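Local coordinates for protein plantazolicin methyltransferase BamL (PDB 5DLY) that probably transfers methyl groups from S-adenosylmethionine to the amino terminus of desmethylplantazolicin, a late step in making the antibiotic plantazolicin, at residues 88-92 against 93-97; 71-74 against 75-79. All blocks are in the same frame, centred on the assembly; numbering follows the deposited sequence.

Interaction 1: residues 88-92 against 93-97; sequences GIDSS and AQAIS. With SAH (S-adenosyl-L-homocysteine), chain C.
Asp90 OD1 is gripped by two donors: the ribose hydroxyl O2' of S-adenosyl-L-homocysteine at 2.6 Å and the backbone N of Ser92 at 2.9 Å. The amide comes to the anti lone pair of OD1, the one facing away from OD2, and closes an Asx turn. The other oxygen, OD2, accepts from the ribose O3' at 2.7 Å and also from the backbone N of Gly69. An aspartate suits the spot because its two oxygens match the spacing of the vicinal diol, while the protein amides fix the rotation of the carboxylate. With CG anti to the backbone N (chi1 -161°), the group reaches the ribose from the C-terminal part of the second strand. An acidic residue in this place, holding both ribose hydroxyls, is a hallmark of the Rossmann-like class I methyltransferases. Beyond it the chain turns straight into helix 93-101. Ser92 is the N-cap: its OG accepts from Ala95 N at 3.1 Å, satisfying an amide of the first helical turn, and its carbonyl O takes the N-H of Ile96. Serine fits here, being short enough for its hydroxyl to reach forward to that amide. Ala95, whose CB lies 3.5 Å from Ser92 OG, is small enough to sit against the cap. Ile96 supplies the apolar contact, its CD1 resting 3.7 Å from Asp90 CB; its side chain also touches Phe108 and Cys110 of strand 107-110. On the ligand side, Ser91 OG approaches the adenine, 3.4 Å from its C4.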
loop_
_atom_site.group_PDB
_atom_site.type_symbol
_atom_site.label_atom_id
_atom_site.label_comp_id
_atom_site.label_asym_id
_atom_site.label_seq_id
_atom_site.Cartn_x
_atom_site.Cartn_y
_atom_site.Cartn_z
ATOM N N GLY A 88 9.765 -2.848 -8.336
ATOM C CA GLY A 88 9.478 -3.109 -6.925
ATOM C C GLY A 88 10.712 -2.893 -6.074
ATOM O O GLY A 88 11.840 -3.155 -6.511
ATOM N N ILE A 89 10.507 -2.373 -4.872
ATOM C CA ILE A 89 11.615 -2.133 -3.934
ATOM C C ILE A 89 11.246 -2.649 -2.550
ATOM O O ILE A 89 10.120 -2.469 -2.077
ATOM C CB ILE A 89 12.042 -0.641 -3.884
ATOM C CG1 ILE A 89 13.275 -0.443 -2.984
ATOM C CG2 ILE A 89 10.882 0.249 -3.441
ATOM C CD1 ILE A 89 13.964 0.889 -3.180
ATOM N N ASP A 90 12.195 -3.319 -1.908
ATOM C CA ASP A 90 11.961 -3.867 -0.573
ATOM C C ASP A 90 13.307 -3.968 0.109
ATOM O O ASP A 90 14.301 -4.251 -0.552
ATOM C CB ASP A 90 11.302 -5.254 -0.664
ATOM C CG ASP A 90 10.638 -5.669 0.631
ATOM O OD1 ASP A 90 11.365 -5.944 1.604
ATOM O OD2 ASP A 90 9.377 -5.724 0.678
ATOM N N SER A 91 13.349 -3.704 1.416
ATOM C CA SER A 91 14.616 -3.747 2.161
ATOM C C SER A 91 15.008 -5.164 2.614
ATOM O O SER A 91 16.079 -5.357 3.197
ATOM C CB SER A 91 14.564 -2.786 3.349
ATOM O OG SER A 91 13.481 -3.121 4.189
ATOM N N SER A 92 14.153 -6.147 2.352
ATOM C CA SER A 92 14.464 -7.543 2.676
ATOM C C SER A 92 15.132 -8.262 1.504
ATOM O O SER A 92 14.524 -8.436 0.451
ATOM C CB SER A 92 13.203 -8.300 3.089
ATOM O OG SER A 92 13.452 -9.698 3.100
ATOM N N ALA A 93 16.376 -8.695 1.712
ATOM C CA ALA A 93 17.107 -9.478 0.704
ATOM C C ALA A 93 16.394 -10.779 0.340
ATOM O O ALA A 93 16.343 -11.150 -0.838
ATOM C CB ALA A 93 18.532 -9.760 1.170
ATOM N N GLN A 94 15.833 -11.453 1.344
ATOM C CA GLN A 94 15.108 -12.700 1.119
ATOM C C GLN A 94 13.876 -12.474 0.256
ATOM O O GLN A 94 13.571 -13.280 -0.623
ATOM C CB GLN A 94 14.707 -13.355 2.438
ATOM C CG GLN A 94 14.141 -14.765 2.273
ATOM C CD GLN A 94 13.223 -15.183 3.411
ATOM O OE1 GLN A 94 13.513 -14.951 4.589
ATOM N NE2 GLN A 94 12.104 -15.810 3.062
ATOM N N ALA A 95 13.166 -11.375 0.508
ATOM C CA ALA A 95 11.980 -11.050 -0.276
ATOM C C ALA A 95 12.355 -10.785 -1.731
ATOM O O ALA A 95 11.701 -11.285 -2.652
ATOM C CB ALA A 95 11.264 -9.856 0.328
ATOM N N ILE A 96 13.417 -10.004 -1.934
ATOM C CA ILE A 96 13.835 -9.611 -3.279
ATOM C C ILE A 96 14.404 -10.791 -4.079
ATOM O O ILE A 96 14.143 -10.901 -5.281
ATOM C CB ILE A 96 14.819 -8.417 -3.252
ATOM C CG1 ILE A 96 14.101 -7.135 -2.777
ATOM C CG2 ILE A 96 15.486 -8.205 -4.612
ATOM C CD1 ILE A 96 12.948 -6.696 -3.668
ATOM N N SER A 97 15.159 -11.667 -3.415
ATOM C CA SER A 97 15.635 -12.886 -4.075
ATOM C C SER A 97 14.462 -13.760 -4.549
ATOM O O SER A 97 14.501 -14.296 -5.661
ATOM C CB SER A 97 16.593 -13.670 -3.176
ATOM O OG SER A 97 17.161 -14.754 -3.898
HETATM N N SAH C . 3.308 -4.489 -0.137
HETATM C CA SAH C . 3.269 -5.835 0.521
HETATM C CB SAH C . 3.676 -5.706 1.985
HETATM C CG SAH C . 4.583 -6.870 2.396
HETATM S SD SAH C . 4.877 -6.905 4.145
HETATM C C SAH C . 1.880 -6.406 0.438
HETATM O O SAH C . 1.019 -5.882 -0.258
HETATM O OXT SAH C . 1.561 -7.410 1.073
HETATM C "C5'" SAH C . 5.806 -5.423 4.416
HETATM C "C4'" SAH C . 7.037 -5.311 3.525
HETATM O "O4'" SAH C . 7.597 -3.996 3.656
HETATM C "C3'" SAH C . 8.147 -6.280 3.927
HETATM O "O3'" SAH C . 8.506 -7.113 2.807
HETATM C "C2'" SAH C . 9.291 -5.384 4.385
HETATM O "O2'" SAH C . 10.604 -5.886 4.115
HETATM C "C1'" SAH C . 9.011 -4.119 3.591
HETATM N N9 SAH C . 9.645 -2.889 4.115
HETATM C C8 SAH C . 9.638 -2.452 5.394
HETATM N N7 SAH C . 10.317 -1.289 5.506
HETATM C C5 SAH C . 10.758 -0.966 4.279
HETATM C C6 SAH C . 11.544 0.139 3.713
HETATM N N6 SAH C . 11.960 1.131 4.522
HETATM N N1 SAH C . 11.798 0.117 2.378
HETATM C C2 SAH C . 11.365 -0.892 1.595
HETATM N N3 SAH C . 10.632 -1.945 2.046
HETATM C C4 SAH C . 10.321 -2.026 3.366
#

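Interaction 2: residues 71-74 against 75-79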
loop_
_atom_site.group_PDB
_atom_site.type_symbol
_atom_site.label_atom_id
_atom_site.label_comp_id
_atom_site.label_asym_id
_atom_site.label_seq_id
_atom_site.Cartn_x
_atom_site.Cartn_y
_atom_site.Cartn_z
ATOM N N GLY A 71 7.094 -10.109 -4.431
ATOM C CA GLY A 71 6.671 -9.744 -5.789
ATOM C C GLY A 71 5.262 -10.104 -6.232
ATOM O O GLY A 71 4.959 -10.001 -7.418
ATOM N N GLN A 72 4.394 -10.482 -5.288
ATOM C CA GLN A 72 3.031 -10.923 -5.600
ATOM C C GLN A 72 2.224 -9.861 -6.354
ATOM O O GLN A 72 1.511 -10.172 -7.308
ATOM C CB GLN A 72 2.282 -11.319 -4.321
ATOM C CG GLN A 72 2.873 -12.514 -3.574
ATOM C CD GLN A 72 3.848 -12.133 -2.467
ATOM O OE1 GLN A 72 4.609 -11.169 -2.578
ATOM N NE2 GLN A 72 3.833 -12.909 -1.384
ATOM N N VAL A 73 2.332 -8.603 -5.932
ATOM C CA VAL A 73 1.606 -7.524 -6.602
ATOM C C VAL A 73 2.105 -7.344 -8.031
ATOM O O VAL A 73 1.319 -7.172 -8.961
ATOM C CB VAL A 73 1.682 -6.199 -5.800
ATOM C CG1 VAL A 73 1.275 -5.002 -6.656
ATOM C CG2 VAL A 73 0.794 -6.290 -4.572
ATOM N N ILE A 74 3.418 -7.393 -8.208
ATOM C CA ILE A 74 3.996 -7.274 -9.534
ATOM C C ILE A 74 3.620 -8.477 -10.404
ATOM O O ILE A 74 3.327 -8.318 -11.591
ATOM C CB ILE A 74 5.512 -7.005 -9.432
ATOM C CG1 ILE A 74 5.717 -5.529 -9.054
ATOM C CG2 ILE A 74 6.235 -7.368 -10.727
ATOM C CD1 ILE A 74 7.108 -5.172 -8.594
ATOM N N GLN A 75 3.567 -9.663 -9.809
ATOM C CA GLN A 75 3.079 -10.831 -10.542
ATOM C C GLN A 75 1.648 -10.628 -11.061
ATOM O O GLN A 75 1.355 -10.926 -12.228
ATOM C CB GLN A 75 3.184 -12.096 -9.691
ATOM C CG GLN A 75 2.693 -13.335 -10.422
ATOM C CD GLN A 75 3.643 -14.497 -10.295
ATOM O OE1 GLN A 75 3.782 -15.086 -9.229
ATOM N NE2 GLN A 75 4.309 -14.834 -11.394
ATOM N N TYR A 76 0.769 -10.123 -10.191
ATOM C CA TYR A 76 -0.615 -9.832 -10.555
ATOM C C TYR A 76 -0.676 -8.876 -11.737
ATOM O O TYR A 76 -1.423 -9.113 -12.690
ATOM C CB TYR A 76 -1.361 -9.227 -9.360
ATOM C CG TYR A 76 -2.836 -8.976 -9.605
ATOM C CD1 TYR A 76 -3.282 -7.779 -10.158
ATOM C CD2 TYR A 76 -3.782 -9.933 -9.261
ATOM C CE1 TYR A 76 -4.634 -7.540 -10.375
ATOM C CE2 TYR A 76 -5.136 -9.708 -9.479
ATOM C CZ TYR A 76 -5.556 -8.515 -10.032
ATOM O OH TYR A 76 -6.903 -8.302 -10.238
ATOM N N LEU A 77 0.109 -7.802 -11.674
ATOM C CA LEU A 77 0.144 -6.793 -12.733
ATOM C C LEU A 77 0.683 -7.361 -14.042
ATOM O O LEU A 77 0.172 -7.035 -15.115
ATOM C CB LEU A 77 0.952 -5.569 -12.296
ATOM C CG LEU A 77 0.247 -4.699 -11.248
ATOM C CD1 LEU A 77 1.229 -3.753 -10.579
ATOM C CD2 LEU A 77 -0.905 -3.930 -11.885
ATOM N N ASN A 78 1.703 -8.214 -13.934
ATOM C CA ASN A 78 2.293 -8.919 -15.079
ATOM C C ASN A 78 1.286 -9.800 -15.824
ATOM O O ASN A 78 1.388 -9.983 -17.042
ATOM C CB ASN A 78 3.491 -9.758 -14.620
ATOM C CG ASN A 78 4.119 -10.553 -15.751
ATOM O OD1 ASN A 78 4.747 -9.989 -16.642
ATOM N ND2 ASN A 78 3.952 -11.866 -15.713
ATOM N N SER A 79 0.318 -10.338 -15.088
ATOM C CA SER A 79 -0.729 -11.176 -15.676
ATOM C C SER A 79 -1.857 -10.358 -16.307
ATOM O O SER A 79 -2.628 -10.884 -17.119
ATOM C CB SER A 79 -1.297 -12.134 -14.627
ATOM O OG SER A 79 -0.286 -13.002 -14.147
#
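Gly71 O receives the N-H of Gln75 at 2.8 Å, and this bond opens a run of four i to i+4 hydrogen bonds. Tyr76 N follows onto Gln72 O (3.0 Å), Leu77 N onto Val73 O (3.0 Å) and Asn78 N onto Ile74 O (2.9 Å), so one carbonyl after another is satisfied as helix 72-80 gets under way. Gly71 occupies the N-cap with a positive phi of 86°, where a CB would collide with the carbonyl O of the residue before; glycine avoids that strain.

Apolar contact from side chain to side chain is confined to one pair. Val73 and Leu77, one turn apart, run alongside each other in the same direction, with Val73 CG1 4.1 Å from Leu77 CD1. The remaining van der Waals contacts are between side-chain carbons and the backbone. Leu77 CG lies 3.5 Å from Val73 O, because chi1 of -72° sets CG beside its own backbone N and back toward the preceding turn. The CB atoms of Tyr76 and Asn78 likewise rest on carbonyl oxygens a turn back, the former 3.4 Å from Val73 O.

Two polar ends find partners off the segments. Gln72 NE2 is held by Gln70 OE1, and Tyr76 OH is hydrogen-bonded to Glu46 OE2, while its ring also meets Arg80 in a cation-pi contact.

Helix 72-80 is the crossover of the beta-alpha-beta unit between strands 62-66 and 85-90. Ile74 and Leu77 both pack on Leu86 of strand 85-90, and Leu77 also covers Val63 of strand 62-66; the Tyr76 side chain touches Ser42 and Ile45 of helix 23-56.

Overall arrangement
Interactions 1 and 2 come from successive parts of the Rossmann-like methyltransferase fold: helix 72-80, which carries interaction 2, leads into strand 85-90, whose later residues, from Gly88 on, open interaction 1. Their centres are 15 Å apart, yet they touch where Ile74 CD1 packs 3.5 Å from Gly88 N. Interaction 1 supplies residues of the S-adenosyl-L-homocysteine pocket and holds the ribose directly; interaction 2 flanks that pocket, the side chain of Val73 coming within about 4 Å of the ligand, nearest atoms. The bound substrate analogue is farther away, about 10 Å from the side chains of both Asp90 and Gln72, again between nearest atoms, so both contacts belong chiefly to the cofactor side of the active site.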